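Local coordinates for protein amidohydrolase (Brucella melitensis biovar Abortus, PDB 4F0L) that probably acts as a metal-dependent deaminase of the amidohydrolase family and binds an iron(III) ion, at residues B[116-121]-B[155-160]; B[121-126]-B[392-397]; B[286-291]-B[318-323]. All coordinates share one frame; numbering follows the deposited sequence.

Contact 1: residues B[116-121]-B[155-160]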
loop_
_atom_site.group_PDB
_atom_site.type_symbol
_atom_site.label_atom_id
_atom_site.label_comp_id
_atom_site.label_asym_id
_atom_site.label_seq_id
_atom_site.Cartn_x
_atom_site.Cartn_y
_atom_site.Cartn_z
ATOM N N ASP B 116 -4.793 12.026 -12.090
ATOM C CA ASP B 116 -4.239 10.945 -11.273
ATOM C C ASP B 116 -5.315 9.829 -11.033
ATOM O O ASP B 116 -5.058 8.627 -11.195
ATOM C CB ASP B 116 -3.773 11.572 -9.950
ATOM C CG ASP B 116 -2.516 10.969 -9.417
ATOM O OD1 ASP B 116 -2.432 9.722 -9.512
ATOM O OD2 ASP B 116 -1.652 11.728 -8.842
ATOM N N MET B 117 -6.530 10.232 -10.665
ATOM C CA MET B 117 -7.631 9.257 -10.474
ATOM C C MET B 117 -7.908 8.484 -11.760
ATOM O O MET B 117 -8.017 7.282 -11.733
ATOM C CB MET B 117 -8.915 9.959 -10.040
ATOM C CG MET B 117 -8.884 10.470 -8.590
ATOM S SD MET B 117 -10.453 11.239 -8.163
ATOM C CE MET B 117 -10.284 11.491 -6.389
ATOM N N LEU B 118 -8.013 9.187 -12.888
ATOM C CA LEU B 118 -8.260 8.523 -14.180
ATOM C C LEU B 118 -7.150 7.521 -14.493
ATOM O O LEU B 118 -7.436 6.391 -14.879
ATOM C CB LEU B 118 -8.424 9.536 -15.322
ATOM C CG LEU B 118 -9.802 10.201 -15.425
ATOM C CD1 LEU B 118 -9.803 11.451 -16.287
ATOM C CD2 LEU B 118 -10.822 9.181 -16.006
ATOM N N GLU B 119 -5.901 7.912 -14.282
ATOM C CA GLU B 119 -4.768 7.019 -14.504
ATOM C C GLU B 119 -4.763 5.771 -13.570
ATOM O O GLU B 119 -4.256 4.720 -13.920
ATOM C CB GLU B 119 -3.452 7.778 -14.415
ATOM C CG GLU B 119 -3.206 8.763 -15.557
ATOM C CD GLU B 119 -1.807 9.406 -15.496
ATOM O OE1 GLU B 119 -1.074 9.121 -14.506
ATOM O OE2 GLU B 119 -1.428 10.166 -16.446
ATOM N N ALA B 120 -5.435 5.883 -12.440
ATOM C CA ALA B 120 -5.587 4.789 -11.525
ATOM C C ALA B 120 -6.847 3.932 -11.836
ATOM O O ALA B 120 -7.080 2.943 -11.142
ATOM C CB ALA B 120 -5.658 5.330 -10.094
ATOM N N GLY B 121 -7.666 4.333 -12.811
ATOM C CA GLY B 121 -8.812 3.524 -13.217
ATOM C C GLY B 121 -10.132 3.960 -12.587
ATOM O O GLY B 121 -11.119 3.205 -12.618
ATOM N N THR B 155 -14.400 18.512 -16.442
ATOM C CA THR B 155 -14.632 18.594 -17.870
ATOM C C THR B 155 -13.334 18.484 -18.652
ATOM O O THR B 155 -13.238 17.711 -19.618
ATOM C CB THR B 155 -15.355 19.896 -18.267
ATOM O OG1 THR B 155 -16.612 19.933 -17.605
ATOM C CG2 THR B 155 -15.578 19.976 -19.810
ATOM N N THR B 156 -12.322 19.218 -18.218
ATOM C CA THR B 156 -11.041 19.182 -18.902
ATOM C C THR B 156 -10.443 17.779 -18.804
ATOM O O THR B 156 -9.868 17.272 -19.781
ATOM C CB THR B 156 -10.035 20.195 -18.301
ATOM O OG1 THR B 156 -10.569 21.503 -18.387
ATOM C CG2 THR B 156 -8.661 20.127 -19.000
ATOM N N ALA B 157 -10.578 17.171 -17.626
ATOM C CA ALA B 157 -10.025 15.816 -17.393
ATOM C C ALA B 157 -10.763 14.727 -18.169
ATOM O O ALA B 157 -10.197 13.665 -18.484
ATOM C CB ALA B 157 -10.028 15.484 -15.901
ATOM N N GLY B 158 -12.030 15.002 -18.461
ATOM C CA GLY B 158 -12.957 14.010 -19.008
ATOM C C GLY B 158 -13.431 13.059 -17.917
ATOM O O GLY B 158 -13.833 11.957 -18.207
ATOM N N MET B 159 -13.362 13.493 -16.665
ATOM C CA MET B 159 -13.753 12.692 -15.503
ATOM C C MET B 159 -15.259 12.858 -15.228
ATOM O O MET B 159 -15.784 13.976 -15.313
ATOM C CB MET B 159 -12.964 13.175 -14.281
ATOM C CG MET B 159 -13.470 12.655 -12.947
ATOM S SD MET B 159 -13.269 10.867 -12.811
ATOM C CE MET B 159 -11.645 10.858 -12.045
ATOM N N GLY B 160 -15.951 11.746 -14.929
ATOM C CA GLY B 160 -17.389 11.808 -14.583
ATOM C C GLY B 160 -17.509 12.499 -13.242
ATOM O O GLY B 160 -16.625 12.368 -12.423
#
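The methyl CE of M159 carries this contact: it ends 3.5 Å from M117 CB and 3.9 Å from L118 CG, set against two successive side chains of one helical turn. M159 gets there by a first torsion that puts CG anti to its backbone N (chi1 167°) and by bends at chi2 and chi3, so that its chain crosses that of M117 at about a right angle and slides past L118 in the opposite direction. L118 CD1 passes M159 CB and reaches on to A157, 4.1 Å from A157 CB and tightly against A157 O at 3.1 Å, an oxygen that also takes a hydrogen bond from H439 NE2. Both helices stop here in Schellman motifs, helix 103-119 at G121 and helix 145-157 at G158, each glycine with positive phi. These are neighbouring outer helices of the TIM-barrel-like amidohydrolase fold, and strand 122-129 lies between them in sequence. Next outward, Y114 and V125 pack on M159, while the M117 chain, extended beyond CG, leads away; its side chain also packs on F122, V125, N63 and S66, still about 11 Å from the bound iron.

Contact 2: residues B[121-126]-B[392-397]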
loop_
_atom_site.group_PDB
_atom_site.type_symbol
_atom_site.label_atom_id
_atom_site.label_comp_id
_atom_site.label_asym_id
_atom_site.label_seq_id
_atom_site.Cartn_x
_atom_site.Cartn_y
_atom_site.Cartn_z
ATOM N N GLY B 121 -7.666 4.333 -12.811
ATOM C CA GLY B 121 -8.812 3.524 -13.217
ATOM C C GLY B 121 -10.132 3.960 -12.587
ATOM O O GLY B 121 -11.119 3.205 -12.618
ATOM N N PHE B 122 -10.160 5.132 -11.941
ATOM C CA PHE B 122 -11.417 5.678 -11.449
ATOM C C PHE B 122 -12.026 6.516 -12.560
ATOM O O PHE B 122 -11.355 7.404 -13.092
ATOM C CB PHE B 122 -11.199 6.599 -10.246
ATOM C CG PHE B 122 -10.676 5.916 -9.029
ATOM C CD1 PHE B 122 -11.525 5.233 -8.184
ATOM C CD2 PHE B 122 -9.318 6.013 -8.685
ATOM C CE1 PHE B 122 -11.049 4.667 -7.014
ATOM C CE2 PHE B 122 -8.834 5.436 -7.546
ATOM C CZ PHE B 122 -9.700 4.757 -6.702
ATOM N N THR B 123 -13.303 6.279 -12.883
ATOM C CA THR B 123 -13.984 6.930 -14.011
ATOM C C THR B 123 -15.020 7.992 -13.623
ATOM O O THR B 123 -15.564 8.699 -14.491
ATOM C CB THR B 123 -14.665 5.885 -14.891
ATOM O OG1 THR B 123 -15.472 4.995 -14.088
ATOM C CG2 THR B 123 -13.589 5.062 -15.641
ATOM N N ARG B 124 -15.284 8.119 -12.324
ATOM C CA ARG B 124 -16.218 9.128 -11.792
ATOM C C ARG B 124 -15.733 9.530 -10.438
ATOM O O ARG B 124 -15.165 8.701 -9.724
ATOM C CB ARG B 124 -17.674 8.612 -11.683
ATOM C CG ARG B 124 -18.658 9.601 -11.084
ATOM C CD ARG B 124 -20.093 9.093 -11.147
ATOM N NE ARG B 124 -20.574 9.039 -12.523
ATOM C CZ ARG B 124 -21.296 9.981 -13.126
ATOM N NH1 ARG B 124 -21.641 11.102 -12.492
ATOM N NH2 ARG B 124 -21.684 9.799 -14.387
ATOM N N VAL B 125 -15.954 10.787 -10.086
ATOM C CA VAL B 125 -15.601 11.238 -8.775
ATOM C C VAL B 125 -16.796 11.831 -8.078
ATOM O O VAL B 125 -17.619 12.515 -8.690
ATOM C CB VAL B 125 -14.402 12.236 -8.781
ATOM C CG1 VAL B 125 -14.720 13.502 -9.582
ATOM C CG2 VAL B 125 -13.996 12.553 -7.322
ATOM N N GLY B 126 -16.882 11.537 -6.787
ATOM C CA GLY B 126 -17.852 12.157 -5.883
ATOM C C GLY B 126 -17.171 13.218 -5.091
ATOM O O GLY B 126 -16.474 12.926 -4.131
ATOM N N SER B 392 -23.201 4.091 -19.227
ATOM C CA SER B 392 -22.140 4.951 -19.785
ATOM C C SER B 392 -20.975 4.058 -20.194
ATOM O O SER B 392 -20.708 3.068 -19.495
ATOM C CB SER B 392 -21.664 5.994 -18.780
ATOM O OG SER B 392 -20.862 6.972 -19.454
ATOM N N ALA B 393 -20.305 4.387 -21.312
ATOM C CA ALA B 393 -19.140 3.601 -21.749
ATOM C C ALA B 393 -17.909 3.993 -20.927
ATOM O O ALA B 393 -17.012 4.667 -21.411
ATOM C CB ALA B 393 -18.903 3.716 -23.273
ATOM N N ASP B 394 -17.901 3.524 -19.685
ATOM C CA ASP B 394 -16.866 3.803 -18.702
ATOM C C ASP B 394 -16.202 2.473 -18.308
ATOM O O ASP B 394 -16.819 1.632 -17.641
ATOM C CB ASP B 394 -17.469 4.424 -17.429
ATOM C CG ASP B 394 -18.206 5.731 -17.667
ATOM O OD1 ASP B 394 -18.331 6.217 -18.812
ATOM O OD2 ASP B 394 -18.689 6.298 -16.669
ATOM N N PHE B 395 -14.944 2.276 -18.685
ATOM C CA PHE B 395 -14.294 1.034 -18.353
ATOM C C PHE B 395 -12.794 1.173 -18.509
ATOM O O PHE B 395 -12.298 2.246 -18.931
ATOM C CB PHE B 395 -14.876 -0.147 -19.160
ATOM C CG PHE B 395 -15.050 0.135 -20.614
ATOM C CD1 PHE B 395 -13.968 0.123 -21.462
ATOM C CD2 PHE B 395 -16.305 0.460 -21.131
ATOM C CE1 PHE B 395 -14.127 0.391 -22.812
ATOM C CE2 PHE B 395 -16.454 0.716 -22.470
ATOM C CZ PHE B 395 -15.371 0.690 -23.311
ATOM N N VAL B 396 -12.086 0.115 -18.093
ATOM C CA VAL B 396 -10.640 0.126 -17.871
ATOM C C VAL B 396 -10.011 -1.167 -18.446
ATOM O O VAL B 396 -10.564 -2.263 -18.258
ATOM C CB VAL B 396 -10.334 0.202 -16.343
ATOM C CG1 VAL B 396 -8.835 0.162 -16.030
ATOM C CG2 VAL B 396 -10.976 1.449 -15.697
ATOM N N SER B 397 -8.876 -1.052 -19.175
ATOM C CA SER B 397 -8.124 -2.250 -19.536
ATOM C C SER B 397 -6.880 -2.354 -18.654
ATOM O O SER B 397 -6.306 -1.342 -18.245
ATOM C CB SER B 397 -7.762 -2.290 -20.999
ATOM O OG SER B 397 -6.759 -1.334 -21.316
HETATM O O HOH W 1 -18.156 8.667 -15.433
HETATM O O HOH W 2 -18.207 5.253 -14.142
HETATM O O HOH W 3 -21.219 7.411 -15.976
#
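D394 reaches across to strand 122-129 mostly through water. Its CB is the part that meets T123 directly, 3.9 Å from T123 OG1 and 4.1 Å from T123 CB, the two side chains crossing obliquely. CG stands anti to the carbonyl carbon (chi1 -60°), and the two carboxylate oxygens then part company. OD1 turns back to its own segment, where S392 OG donates to it at 2.7 Å from above the carboxylate plane; R429 N gives it a second bond. OD2 gathers three waters. One is shared with T123 O, another is 2.7 Å from T123 OG1 and donates to OD2, and the third accepts from R124 NH2 at 2.9 Å, lying at the edge of the guanidinium and in its plane. The carboxylate and guanidinium are thus 5.1 Å apart from OD2 to NH2, a water-separated pair whose opposite charges probably still favour each other. Strands 122-129 and 395-399 are not sheet neighbours: strand 56-66 runs between them, bonding to G121, T123 and R124, at the place where the parallel strands of the barrel pass into the antiparallel strands of the same mixed sheet. The contact passes this intervening strand with side chains, a few backbone atoms and water. At the G121 end V396 CG2 rests 3.5 Å from G121 O; G121 has positive phi and ends helix 103-119 in a Schellman motif. V426 and V428 pack on T123, and V423 on V396, from strand 422-428.

Contact 3: residues B[286-291]-B[318-323]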
loop_
_atom_site.group_PDB
_atom_site.type_symbol
_atom_site.label_atom_id
_atom_site.label_comp_id
_atom_site.label_asym_id
_atom_site.label_seq_id
_atom_site.Cartn_x
_atom_site.Cartn_y
_atom_site.Cartn_z
ATOM N N GLU B 286 -26.147 -1.193 14.783
ATOM C CA GLU B 286 -26.051 -0.100 13.805
ATOM C C GLU B 286 -25.639 -0.619 12.432
ATOM O O GLU B 286 -26.189 -0.211 11.426
ATOM C CB GLU B 286 -25.006 0.920 14.225
ATOM C CG GLU B 286 -25.504 2.033 15.111
ATOM C CD GLU B 286 -24.354 2.890 15.633
ATOM O OE1 GLU B 286 -23.303 2.337 16.011
ATOM O OE2 GLU B 286 -24.500 4.124 15.634
ATOM N N THR B 287 -24.686 -1.540 12.416
ATOM C CA THR B 287 -24.160 -2.086 11.154
ATOM C C THR B 287 -25.269 -2.766 10.361
ATOM O O THR B 287 -25.471 -2.489 9.157
ATOM C CB THR B 287 -23.012 -3.084 11.411
ATOM O OG1 THR B 287 -21.982 -2.436 12.151
ATOM C CG2 THR B 287 -22.435 -3.677 10.093
ATOM N N LYS B 288 -26.012 -3.628 11.044
ATOM C CA LYS B 288 -27.134 -4.341 10.437
ATOM C C LYS B 288 -28.246 -3.420 9.951
ATOM O O LYS B 288 -28.734 -3.589 8.836
ATOM C CB LYS B 288 -27.707 -5.371 11.411
ATOM C CG LYS B 288 -26.747 -6.519 11.709
ATOM C CD LYS B 288 -27.237 -7.409 12.858
ATOM C CE LYS B 288 -26.364 -8.662 12.950
ATOM N NZ LYS B 288 -26.346 -9.306 14.291
ATOM N N HIS B 289 -28.626 -2.443 10.780
ATOM C CA HIS B 289 -29.705 -1.528 10.431
ATOM C C HIS B 289 -29.283 -0.699 9.255
ATOM O O HIS B 289 -30.101 -0.402 8.380
ATOM C CB HIS B 289 -30.086 -0.613 11.585
ATOM C CG HIS B 289 -30.759 -1.323 12.745
ATOM N ND1 HIS B 289 -30.525 -0.995 14.040
ATOM C CD2 HIS B 289 -31.694 -2.355 12.769
ATOM C CE1 HIS B 289 -31.273 -1.779 14.859
ATOM N NE2 HIS B 289 -32.002 -2.605 14.084
ATOM N N MET B 290 -28.008 -0.304 9.219
ATOM C CA MET B 290 -27.510 0.506 8.104
ATOM C C MET B 290 -27.636 -0.280 6.826
ATOM O O MET B 290 -28.167 0.224 5.835
ATOM C CB MET B 290 -26.054 0.917 8.317
ATOM C CG MET B 290 -25.462 1.697 7.140
ATOM S SD MET B 290 -23.739 2.129 7.346
ATOM C CE MET B 290 -23.301 2.642 5.658
ATOM N N ALA B 291 -27.140 -1.515 6.846
ATOM C CA ALA B 291 -27.209 -2.373 5.688
ATOM C C ALA B 291 -28.662 -2.613 5.272
ATOM O O ALA B 291 -28.979 -2.594 4.085
ATOM C CB ALA B 291 -26.488 -3.704 5.960
ATOM N N ALA B 318 -21.198 -6.726 5.238
ATOM C CA ALA B 318 -21.398 -7.523 4.024
ATOM C C ALA B 318 -22.381 -8.678 4.248
ATOM O O ALA B 318 -23.277 -8.910 3.428
ATOM C CB ALA B 318 -20.058 -8.042 3.479
ATOM N N ALA B 319 -22.275 -9.350 5.387
ATOM C CA ALA B 319 -23.195 -10.445 5.717
ATOM C C ALA B 319 -24.643 -9.952 5.826
ATOM O O ALA B 319 -25.570 -10.682 5.519
ATOM C CB ALA B 319 -22.765 -11.141 7.011
ATOM N N ALA B 320 -24.843 -8.697 6.220
ATOM C CA ALA B 320 -26.193 -8.156 6.320
ATOM C C ALA B 320 -26.714 -7.584 4.982
ATOM O O ALA B 320 -27.782 -6.958 4.943
ATOM C CB ALA B 320 -26.249 -7.114 7.411
ATOM N N GLY B 321 -25.979 -7.818 3.897
ATOM C CA GLY B 321 -26.326 -7.292 2.568
ATOM C C GLY B 321 -25.897 -5.853 2.328
ATOM O O GLY B 321 -26.402 -5.196 1.420
ATOM N N GLY B 322 -25.006 -5.329 3.157
ATOM C CA GLY B 322 -24.581 -3.950 2.991
ATOM C C GLY B 322 -23.722 -3.801 1.760
ATOM O O GLY B 322 -23.026 -4.724 1.379
ATOM N N LYS B 323 -23.792 -2.642 1.123
ATOM C CA LYS B 323 -22.994 -2.350 -0.043
ATOM C C LYS B 323 -22.065 -1.168 0.249
ATOM O O LYS B 323 -22.396 -0.290 1.056
ATOM C CB LYS B 323 -23.911 -2.021 -1.216
ATOM C CG LYS B 323 -24.684 -3.206 -1.795
ATOM C CD LYS B 323 -25.701 -2.689 -2.820
ATOM C CE LYS B 323 -26.418 -3.816 -3.551
ATOM N NZ LYS B 323 -27.482 -4.401 -2.729
HETATM O O HOH W 4 -27.849 -2.810 1.578
#
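Apolar contact comes first and is made by methyl groups and backbone. A291 CB points from helix 284-293 into the turn that follows helix 314-319, meeting A320 CB at 3.7 Å and G322 CA at 3.5 Å. A320 CB in turn lies over the helix backbone, 4.2 Å from K288 CA, and the first part of the K288 chain brushes it with CG before the rest extends away. The backbones are close here, A291 CA and G322 CA 4.1 Å apart. G322, without a side chain, lets its CA lie directly against A291 CB.

Polar contact is indirect: one water donates to both A291 O and G321 O, at 2.8 Å each, and joins the helix to the turn. G321, with positive phi, is the C-prime residue of the Schellman motif that ends helix 314-319, its N bonded to A318 O. From here the chain enters strand 323-326, which lies beside strand 296-299, so the contact joins helix 284-293 to the turn between helix 314-319 and strand 323-326, on the outside of the TIM-barrel-like fold. F317, one turn back, packs on T287, M290 and A291. With alanine and glycine as the main partners and the water using both its protons on carbonyl oxygens, the contact depends on close backbone approach rather than on long or charged side chains.

Contacts 1 and 2 are buried and adjoin, their centres 8 Å apart, whereas contact 3 lies at the surface, about 14 Å from contact 2 between nearest atoms. The first two share G121, where helix 103-119 gives way to strand 122-129, and probable hydrogen bonds tie V125 N to G160 O and F122 N to M117 O. Contact 3 involves other elements, on the opposite side of the chain's centre from contact 1, though it falls within the loop that contact 2 closes. Chemistry follows place: long methionine and leucine chains between helix ends in contact 1, a hydrated carboxylate reaching past a strand in contact 2, and alanine and glycine surfaces with a bridging water in contact 3.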